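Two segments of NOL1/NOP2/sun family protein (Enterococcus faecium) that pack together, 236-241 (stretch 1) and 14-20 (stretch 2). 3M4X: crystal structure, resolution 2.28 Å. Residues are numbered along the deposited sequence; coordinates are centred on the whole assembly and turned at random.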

# COMPACT_ATOMS: atom_id res chain seq x y z
N THR A 236 12.79 3.66 12.94
CA THR A 236 13.83 4.24 13.76
C THR A 236 14.02 3.34 14.96
O THR A 236 13.16 2.52 15.27
CB THR A 236 13.49 5.67 14.21
OG1 THR A 236 14.68 6.32 14.65
CG2 THR A 236 12.45 5.66 15.36
N PHE A 237 15.15 3.51 15.63
CA PHE A 237 15.51 2.67 16.77
C PHE A 237 15.19 3.32 18.11
O PHE A 237 15.14 2.65 19.14
CB PHE A 237 17.01 2.31 16.73
CG PHE A 237 17.43 1.61 15.47
CD1 PHE A 237 18.23 2.25 14.53
CD2 PHE A 237 17.03 0.30 15.22
CE1 PHE A 237 18.62 1.60 13.36
CE2 PHE A 237 17.40 -0.35 14.06
CZ PHE A 237 18.21 0.30 13.13
N ALA A 238 14.96 4.63 18.10
CA ALA A 238 14.83 5.37 19.36
C ALA A 238 13.71 4.87 20.26
O ALA A 238 12.57 4.71 19.80
CB ALA A 238 14.68 6.87 19.09
N PRO A 239 14.03 4.61 21.53
CA PRO A 239 13.00 4.32 22.54
C PRO A 239 11.95 5.42 22.55
O PRO A 239 10.77 5.12 22.68
CB PRO A 239 13.78 4.34 23.86
CG PRO A 239 15.19 3.90 23.44
CD PRO A 239 15.40 4.51 22.08
N GLU A 240 12.38 6.67 22.41
CA GLU A 240 11.45 7.80 22.51
C GLU A 240 10.29 7.67 21.51
O GLU A 240 9.20 8.14 21.78
CB GLU A 240 12.17 9.14 22.34
CG GLU A 240 13.16 9.48 23.47
CD GLU A 240 14.51 8.77 23.29
OE1 GLU A 240 14.69 8.04 22.30
OE2 GLU A 240 15.39 8.96 24.15
N GLU A 241 10.54 7.01 20.39
CA GLU A 241 9.53 6.86 19.33
C GLU A 241 8.86 5.49 19.28
O GLU A 241 7.90 5.29 18.54
CB GLU A 241 10.13 7.19 17.98
CG GLU A 241 10.63 8.61 17.90
CD GLU A 241 11.54 8.82 16.73
OE1 GLU A 241 12.77 8.81 16.92
OE2 GLU A 241 11.01 8.99 15.61
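Stretch 2 14-20: KKYRLLL

Stretch 2 (Lys14 to Leu20) is helical throughout, continuing a helix that begins earlier in the chain; Leu18 N, Leu19 N and Leu20 N donate hydrogen bonds to O of Lys14, O of Lys15 and O of Tyr16, at 3.1, 3.0 and 2.9 Å respectively. Stretch 1 has no regular helix or strand over Phe237 and Ala238, and beyond them Glu241 N hydrogen-bonds to Ala238 O at 3.1 Å. The backbones stay well apart, with CA of Ala238 9.0 Å from CA of Tyr16 and CA of Pro239 9.3 Å from CA of Leu19, pairs that rise in number together, so long side chains of the helix bridge the gap and bury a modest 229 Å² in all. Lys15, Tyr16 and Leu19 point their CA-to-CB bonds toward stretch 1, whereas Lys14, Arg17 and Leu18 are out of reach. Tyr16, with chi1 m (-75°) and chi2 94°, carries its hydroxyl to the loop backbone: OH lies 3.1 Å from C of Phe237 and 2.9 Å from N of Ala238, which sits at the ring edge. The angle at that short approach is too poor for a hydrogen bond, and the hydroxyl is satisfied elsewhere in the structure. Phe237 starts toward the helix, but chi1 m (-58°) leads its ring away, leaving CB to pack 3.7 Å from CZ of Tyr16. Lys15 is extended through t, t, t and turns only at chi4 (m, -67°); with this reach NZ lies 3.6 Å from CD of Pro239 and donates to OE1 of Glu240 at 3.3 Å, a hydrogen bond that is part of a salt bridge. Glu240 leaves its backbone sideways, and its bent chain (chi1 m, chi2 p at 80°) brings the carboxylate nearer the lysine. Leu19, off-rotamer at chi1 -105° and chi2 -5°, makes a looser apolar contact, its CG 4.4 Å from CG of the C-gamma exo Pro239.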

# COMPACT_ATOMS: atom_id res chain seq x y z
N LYS A 14 27.11 7.93 20.75
CA LYS A 14 27.06 7.97 22.21
C LYS A 14 25.74 7.42 22.75
O LYS A 14 25.71 6.62 23.69
CB LYS A 14 27.28 9.40 22.73
CG LYS A 14 28.50 10.13 22.18
CD LYS A 14 28.76 11.42 22.97
CE LYS A 14 29.19 12.59 22.08
NZ LYS A 14 30.43 12.34 21.26
N LYS A 15 24.63 7.87 22.17
CA LYS A 15 23.31 7.47 22.65
C LYS A 15 23.22 5.95 22.67
O LYS A 15 22.88 5.35 23.69
CB LYS A 15 22.21 8.06 21.76
CG LYS A 15 20.77 7.80 22.21
CD LYS A 15 19.80 8.69 21.45
CE LYS A 15 18.37 8.58 21.97
NZ LYS A 15 17.79 7.23 21.70
N TYR A 16 23.58 5.33 21.55
CA TYR A 16 23.43 3.89 21.38
C TYR A 16 24.54 3.03 21.99
O TYR A 16 24.34 1.85 22.23
CB TYR A 16 23.16 3.54 19.90
CG TYR A 16 21.73 3.89 19.52
CD1 TYR A 16 21.42 5.11 18.93
CD2 TYR A 16 20.68 3.01 19.78
CE1 TYR A 16 20.11 5.44 18.59
CE2 TYR A 16 19.35 3.34 19.45
CZ TYR A 16 19.08 4.56 18.85
OH TYR A 16 17.79 4.91 18.51
N ARG A 17 25.71 3.63 22.22
CA ARG A 17 26.71 3.01 23.08
C ARG A 17 26.11 2.75 24.46
O ARG A 17 26.17 1.64 24.99
CB ARG A 17 27.93 3.91 23.24
CG ARG A 17 28.91 3.85 22.11
CD ARG A 17 30.33 4.01 22.62
NE ARG A 17 31.30 3.97 21.53
CZ ARG A 17 31.86 5.05 20.99
NH1 ARG A 17 31.54 6.26 21.45
NH2 ARG A 17 32.73 4.93 20.00
N LEU A 18 25.54 3.79 25.05
CA LEU A 18 24.87 3.66 26.35
C LEU A 18 23.66 2.72 26.34
O LEU A 18 23.48 1.92 27.28
CB LEU A 18 24.46 5.03 26.89
CG LEU A 18 25.59 5.95 27.36
CD1 LEU A 18 25.01 7.28 27.82
CD2 LEU A 18 26.40 5.30 28.47
N LEU A 19 22.83 2.81 25.31
CA LEU A 19 21.60 2.01 25.25
C LEU A 19 21.89 0.53 25.04
O LEU A 19 21.24 -0.33 25.64
CB LEU A 19 20.69 2.48 24.12
CG LEU A 19 19.42 3.29 24.38
CD1 LEU A 19 19.08 3.48 25.88
CD2 LEU A 19 19.52 4.63 23.65
N LEU A 20 22.88 0.23 24.19
CA LEU A 20 23.13 -1.14 23.74
C LEU A 20 24.24 -1.86 24.50
O LEU A 20 24.30 -3.09 24.49
CB LEU A 20 23.43 -1.17 22.23
CG LEU A 20 22.22 -0.91 21.34
CD1 LEU A 20 22.57 -0.99 19.84
CD2 LEU A 20 21.11 -1.89 21.68